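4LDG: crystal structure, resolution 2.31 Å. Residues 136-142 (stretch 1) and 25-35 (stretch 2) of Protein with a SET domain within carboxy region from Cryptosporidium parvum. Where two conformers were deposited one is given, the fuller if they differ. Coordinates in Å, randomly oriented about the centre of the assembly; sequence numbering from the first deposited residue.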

ATOM      1  N   ILE A 136      -0.678   5.144   7.340  1.00 40.04           N
ATOM      2  CA  ILE A 136      -1.635   5.841   6.505  1.00 41.25           C
ATOM      3  C   ILE A 136      -1.696   5.084   5.181  1.00 42.02           C
ATOM      4  O   ILE A 136      -0.654   4.697   4.659  1.00 41.17           O
ATOM      5  CB  ILE A 136      -1.192   7.277   6.167  1.00 40.60           C
ATOM      6  CG1 ILE A 136      -0.700   8.033   7.391  1.00 41.51           C
ATOM      7  CG2 ILE A 136      -2.325   8.042   5.483  1.00 41.84           C
ATOM      8  CD1 ILE A 136      -1.790   8.421   8.335  1.00 42.49           C
ATOM      9  N   HIS A 137      -2.895   4.878   4.640  1.00 39.79           N
ATOM     10  CA  HIS A 137      -3.044   4.246   3.311  1.00 38.75           C
ATOM     11  C   HIS A 137      -4.241   4.789   2.573  1.00 36.43           C
ATOM     12  O   HIS A 137      -5.113   5.431   3.155  1.00 37.31           O
ATOM     13  CB  HIS A 137      -3.130   2.715   3.398  1.00 41.20           C
ATOM     14  CG  HIS A 137      -3.963   2.227   4.531  1.00 44.15           C
ATOM     15  ND1 HIS A 137      -3.417   1.652   5.661  1.00 48.87           N
ATOM     16  CD2 HIS A 137      -5.300   2.268   4.734  1.00 46.14           C
ATOM     17  CE1 HIS A 137      -4.383   1.356   6.512  1.00 48.72           C
ATOM     18  NE2 HIS A 137      -5.534   1.715   5.973  1.00 50.26           N
ATOM     19  N   SER A 138      -4.275   4.550   1.270  1.00 37.01           N
ATOM     20  CA  SER A 138      -5.460   4.882   0.490  1.00 38.00           C
ATOM     21  C   SER A 138      -6.562   3.970   0.977  1.00 38.43           C
ATOM     22  O   SER A 138      -6.296   2.923   1.573  1.00 37.72           O
ATOM     23  CB  SER A 138      -5.207   4.686  -1.007  1.00 39.51           C
ATOM     24  OG  SER A 138      -4.376   5.738  -1.505  1.00 40.94           O
ATOM     25  N   CYS A 139      -7.799   4.385   0.755  1.00 42.19           N
ATOM     26  CA  CYS A 139      -8.972   3.586   1.119  1.00 43.00           C
ATOM     27  C   CYS A 139      -9.178   2.564  -0.012  1.00 41.12           C
ATOM     28  O   CYS A 139      -9.362   2.934  -1.182  1.00 39.33           O
ATOM     29  CB  CYS A 139     -10.167   4.519   1.290  1.00 48.89           C
ATOM     30  SG  CYS A 139     -11.771   3.728   1.518  1.00 57.77           S
ATOM     31  N   THR A 140      -9.023   1.290   0.320  1.00 39.75           N
ATOM     32  CA  THR A 140      -9.298   0.203  -0.617  1.00 41.12           C
ATOM     33  C   THR A 140     -10.343  -0.780  -0.078  1.00 42.16           C
ATOM     34  O   THR A 140     -10.649  -0.782   1.112  1.00 41.62           O
ATOM     35  CB  THR A 140      -8.040  -0.623  -0.901  1.00 40.84           C
ATOM     36  OG1 THR A 140      -7.653  -1.306   0.286  1.00 40.88           O
ATOM     37  CG2 THR A 140      -6.907   0.248  -1.397  1.00 41.49           C
ATOM     38  N   LEU A 141     -10.870  -1.616  -0.977  1.00 43.53           N
ATOM     39  CA  LEU A 141     -11.752  -2.733  -0.619  1.00 43.81           C
ATOM     40  C   LEU A 141     -11.424  -3.980  -1.429  1.00 44.22           C
ATOM     41  O   LEU A 141     -10.897  -3.884  -2.550  1.00 43.67           O
ATOM     42  CB  LEU A 141     -13.204  -2.353  -0.880  1.00 44.79           C
ATOM     43  CG  LEU A 141     -13.643  -1.115  -0.122  1.00 45.58           C
ATOM     44  CD1 LEU A 141     -14.976  -0.658  -0.656  1.00 47.90           C
ATOM     45  CD2 LEU A 141     -13.732  -1.416   1.364  1.00 47.05           C
ATOM     46  N   ILE A 142     -11.747  -5.138  -0.864  1.00 47.82           N
ATOM     47  CA  ILE A 142     -11.641  -6.418  -1.563  1.00 53.46           C
ATOM     48  C   ILE A 142     -13.008  -6.853  -2.112  1.00 55.42           C
ATOM     49  O   ILE A 142     -14.012  -6.774  -1.421  1.00 55.07           O
ATOM     50  CB  ILE A 142     -11.193  -7.536  -0.613  1.00 60.16           C
ATOM     51  CG1 ILE A 142      -9.817  -7.251  -0.046  1.00 63.40           C
ATOM     52  CG2 ILE A 142     -11.171  -8.887  -1.334  1.00 67.05           C
ATOM     53  CD1 ILE A 142      -9.459  -8.234   1.054  1.00 67.74           C
TER
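Stretch 2 (25-35) QDLYSKIPYFE

The contact between the two stretches is small, burying 273 Å² in all, and it is centred on Cys139. This residue is buried, its CA-to-CB bond points toward stretch 2, and it is covered more than any other residue of either stretch. With chi1 in the t rotamer, its sulfur meets the helix at Leu27, where Cys139 SG lies 3.6 Å from Leu27 CD2. The backbones come nearest at the same place, the CA atoms of Cys139 and Leu27 being 6.4 Å apart. Leu27 also points toward stretch 1, with chi1 at -155° (t) and chi2 at -139°, between the usual wells.

Two further apolar contacts extend this centre. Leu141 leaves its backbone sideways to the helix, but the end of its side chain, in the m,t rotamer, comes nearer, and its CD1 atom is 4.4 Å from CD1 of Leu27. The isobutyl group of Leu27 therefore touches both Cys139 and Leu141, CD2 making the closest approach to Cys139 and CD1 to Leu141. About two turns further along the helix, Phe34 points toward stretch 1 and presents its ring edge to Cys139, with Phe34 CZ 4.3 Å from Cys139 CB.

Stretch 1 is extended, running as loop from Ile136 through Cys139 and entering a strand at Thr140. Successive side chains alternate, so that Ser138 and Thr140 point away from the helix while Cys139 between them points toward it. Stretch 2 is a segment of a longer helix, and its residues in contact, Asp26, Leu27, Lys30 and Phe34, follow the spacing expected of one helical face. The helix runs roughly across stretch 1, and Cys139 touches Leu27, Lys30 and Phe34 with no residue-by-residue pairing. The helix is kinked around Pro32: the nitrogens of Pro32 and Tyr33 have no bond to the preceding turn, and regular bonding resumes where Phe34 N donates to Lys30 O at 2.9 Å.

Toward the polar edge, Lys30 reaches along the contact with chi2 to chi4 all in the t rotamer. Its ammonium group lies beside the backbone of stretch 1, with Lys30 NZ 3.4 Å from His137 O. Within the helix, Lys30 NZ donates to Asp26 OD2 at 3.1 Å in a salt bridge one turn apart, which pairs the two opposite charges; the carboxylate also lies near His137. Water 1 bridges the stretches, accepting from Lys30 NZ at 3.0 Å and from His137 N at 3.0 Å, so both donors are served by one solvent molecule.

His137 closes this edge. Its CA-to-CB bond runs sideways, yet the end of the imidazole comes nearer to the helix, and Asp26 OD2 lies at the ring edge, near its plane, 3.7 Å from His137 NE2. The contact thus passes from a buried sulfur and its apolar neighbours to a polar margin where the lysine-aspartate pair of the helix lies beside His137 and a water bridges the two stretches.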

ATOM      1  N   GLN A  25     -14.692  -1.324   7.637  1.00 67.16           N
ATOM      2  CA  GLN A  25     -14.692  -0.520   8.855  1.00 71.93           C
ATOM      3  C   GLN A  25     -13.821   0.735   8.681  1.00 68.19           C
ATOM      4  O   GLN A  25     -14.207   1.831   9.121  1.00 69.18           O
ATOM      5  CB  GLN A  25     -14.214  -1.361  10.044  1.00 76.80           C
ATOM      6  CG  GLN A  25     -14.713  -0.857  11.376  1.00 85.09           C
ATOM      7  CD  GLN A  25     -16.228  -0.770  11.418  1.00 94.12           C
ATOM      8  OE1 GLN A  25     -16.928  -1.701  11.011  1.00102.36           O
ATOM      9  NE2 GLN A  25     -16.743   0.359  11.890  1.00 95.77           N
ATOM     10  N   ASP A  26     -12.661   0.575   8.040  0.50 62.22           N
ATOM     11  CA  ASP A  26     -11.789   1.710   7.712  0.50 60.92           C
ATOM     12  C   ASP A  26     -12.559   2.713   6.879  0.50 59.73           C
ATOM     13  O   ASP A  26     -12.555   3.915   7.168  0.50 58.89           O
ATOM     14  CB  ASP A  26     -10.547   1.269   6.921  0.50 58.08           C
ATOM     15  CG  ASP A  26      -9.544   2.405   6.718  0.50 57.79           C
ATOM     16  OD1 ASP A  26      -9.231   3.094   7.718  0.50 58.40           O
ATOM     17  OD2 ASP A  26      -9.058   2.599   5.569  0.50 57.10           O
ATOM     18  N   LEU A  27     -13.235   2.205   5.852  1.00 58.39           N
ATOM     19  CA  LEU A  27     -14.047   3.054   4.984  1.00 59.52           C
ATOM     20  C   LEU A  27     -15.077   3.810   5.832  1.00 63.24           C
ATOM     21  O   LEU A  27     -15.151   5.032   5.750  1.00 63.84           O
ATOM     22  CB  LEU A  27     -14.760   2.239   3.907  1.00 62.19           C
ATOM     23  CG  LEU A  27     -15.189   2.865   2.567  1.00 63.81           C
ATOM     24  CD1 LEU A  27     -16.562   2.367   2.188  1.00 68.09           C
ATOM     25  CD2 LEU A  27     -15.210   4.377   2.548  1.00 66.53           C
ATOM     26  N   TYR A  28     -15.832   3.095   6.671  1.00 64.13           N
ATOM     27  CA  TYR A  28     -16.839   3.739   7.526  1.00 68.50           C
ATOM     28  C   TYR A  28     -16.276   4.881   8.367  1.00 66.03           C
ATOM     29  O   TYR A  28     -16.953   5.890   8.563  1.00 71.58           O
ATOM     30  CB  TYR A  28     -17.498   2.741   8.494  1.00 73.19           C
ATOM     31  CG  TYR A  28     -18.472   1.750   7.901  1.00 76.91           C
ATOM     32  CD1 TYR A  28     -18.857   1.800   6.556  1.00 76.80           C
ATOM     33  CD2 TYR A  28     -19.046   0.764   8.709  1.00 83.29           C
ATOM     34  CE1 TYR A  28     -19.761   0.876   6.037  1.00 80.51           C
ATOM     35  CE2 TYR A  28     -19.948  -0.157   8.197  1.00 85.73           C
ATOM     36  CZ  TYR A  28     -20.301  -0.093   6.862  1.00 84.93           C
ATOM     37  OH  TYR A  28     -21.203  -0.998   6.355  1.00 93.32           O
ATOM     38  N   SER A  29     -15.059   4.712   8.871  0.50 63.64           N
ATOM     39  CA  SER A  29     -14.426   5.724   9.715  0.50 63.63           C
ATOM     40  C   SER A  29     -14.037   6.992   8.959  0.50 61.18           C
ATOM     41  O   SER A  29     -13.866   8.041   9.563  0.50 64.21           O
ATOM     42  CB  SER A  29     -13.198   5.140  10.409  0.50 62.94           C
ATOM     43  OG  SER A  29     -13.588   4.449  11.583  0.50 66.14           O
ATOM     44  N   LYS A  30     -13.906   6.895   7.643  1.00 58.79           N
ATOM     45  CA  LYS A  30     -13.534   8.041   6.803  1.00 56.64           C
ATOM     46  C   LYS A  30     -14.736   8.719   6.110  1.00 59.22           C
ATOM     47  O   LYS A  30     -14.580   9.776   5.486  1.00 59.20           O
ATOM     48  CB  LYS A  30     -12.512   7.583   5.759  1.00 52.64           C
ATOM     49  CG  LYS A  30     -11.159   7.183   6.361  1.00 51.67           C
ATOM     50  CD  LYS A  30     -10.320   6.358   5.397  1.00 48.93           C
ATOM     51  CE  LYS A  30      -8.932   6.081   5.964  1.00 51.07           C
ATOM     52  NZ  LYS A  30      -8.007   5.485   4.947  1.00 52.88           N
ATOM     53  N   ILE A  31     -15.923   8.118   6.222  1.00 60.32           N
ATOM     54  CA  ILE A  31     -17.125   8.666   5.570  1.00 62.91           C
ATOM     55  C   ILE A  31     -17.417  10.126   5.950  1.00 64.14           C
ATOM     56  O   ILE A  31     -17.623  10.942   5.054  1.00 66.34           O
ATOM     57  CB  ILE A  31     -18.373   7.749   5.754  1.00 65.88           C
ATOM     58  CG1 ILE A  31     -18.169   6.467   4.921  1.00 66.20           C
ATOM     59  CG2 ILE A  31     -19.659   8.463   5.332  1.00 67.85           C
ATOM     60  CD1 ILE A  31     -19.375   5.561   4.769  1.00 70.43           C
ATOM     61  N   PRO A  32     -17.408  10.465   7.259  1.00 64.53           N
ATOM     62  CA  PRO A  32     -17.643  11.860   7.640  1.00 66.74           C
ATOM     63  C   PRO A  32     -16.679  12.839   6.949  1.00 65.72           C
ATOM     64  O   PRO A  32     -17.086  13.939   6.560  1.00 68.51           O
ATOM     65  CB  PRO A  32     -17.399  11.857   9.157  1.00 68.47           C
ATOM     66  CG  PRO A  32     -17.532  10.433   9.577  1.00 68.42           C
ATOM     67  CD  PRO A  32     -16.998   9.655   8.418  1.00 64.78           C
ATOM     68  N   TYR A  33     -15.417  12.435   6.797  1.00 62.98           N
ATOM     69  CA  TYR A  33     -14.445  13.242   6.066  1.00 60.47           C
ATOM     70  C   TYR A  33     -14.762  13.290   4.566  1.00 59.66           C
ATOM     71  O   TYR A  33     -14.683  14.354   3.966  1.00 61.19           O
ATOM     72  CB  TYR A  33     -13.000  12.763   6.323  1.00 57.11           C
ATOM     73  CG  TYR A  33     -11.990  13.349   5.357  1.00 55.32           C
ATOM     74  CD1 TYR A  33     -11.317  14.535   5.642  1.00 56.34           C
ATOM     75  CD2 TYR A  33     -11.727  12.728   4.141  1.00 53.85           C
ATOM     76  CE1 TYR A  33     -10.409  15.077   4.747  1.00 55.00           C
ATOM     77  CE2 TYR A  33     -10.827  13.264   3.240  1.00 52.76           C
ATOM     78  CZ  TYR A  33     -10.167  14.433   3.543  1.00 53.71           C
ATOM     79  OH  TYR A  33      -9.269  14.953   2.639  1.00 52.27           O
ATOM     80  N   PHE A  34     -15.122  12.160   3.957  1.00 61.55           N
ATOM     81  CA  PHE A  34     -15.518  12.163   2.526  1.00 60.56           C
ATOM     82  C   PHE A  34     -16.739  13.059   2.286  1.00 63.55           C
ATOM     83  O   PHE A  34     -16.786  13.827   1.323  1.00 61.54           O
ATOM     84  CB  PHE A  34     -15.795  10.742   1.994  1.00 59.04           C
ATOM     85  CG  PHE A  34     -14.584   9.827   1.999  1.00 55.78           C
ATOM     86  CD1 PHE A  34     -13.326  10.292   1.638  1.00 53.99           C
ATOM     87  CD2 PHE A  34     -14.711   8.492   2.363  1.00 54.79           C
ATOM     88  CE1 PHE A  34     -12.215   9.455   1.670  1.00 52.63           C
ATOM     89  CE2 PHE A  34     -13.610   7.652   2.392  1.00 53.42           C
ATOM     90  CZ  PHE A  34     -12.358   8.127   2.041  1.00 51.28           C
ATOM     91  N   GLU A  35     -17.721  12.972   3.174  1.00 68.99           N
ATOM     92  CA  GLU A  35     -18.952  13.745   3.003  1.00 74.37           C
ATOM     93  C   GLU A  35     -18.708  15.238   3.179  1.00 74.18           C
ATOM     94  O   GLU A  35     -19.127  16.020   2.344  1.00 71.15           O
ATOM     95  CB  GLU A  35     -20.056  13.239   3.929  1.00 79.82           C
ATOM     96  CG  GLU A  35     -20.830  12.093   3.293  1.00 84.63           C
ATOM     97  CD  GLU A  35     -21.886  11.483   4.199  1.00 91.24           C
ATOM     98  OE1 GLU A  35     -22.026  11.930   5.365  1.00 90.76           O
ATOM     99  OE2 GLU A  35     -22.569  10.538   3.732  1.00 95.72           O
TER
HETATM  100  O   HOH W   1      -5.367   5.430   6.332  1.00 48.84           O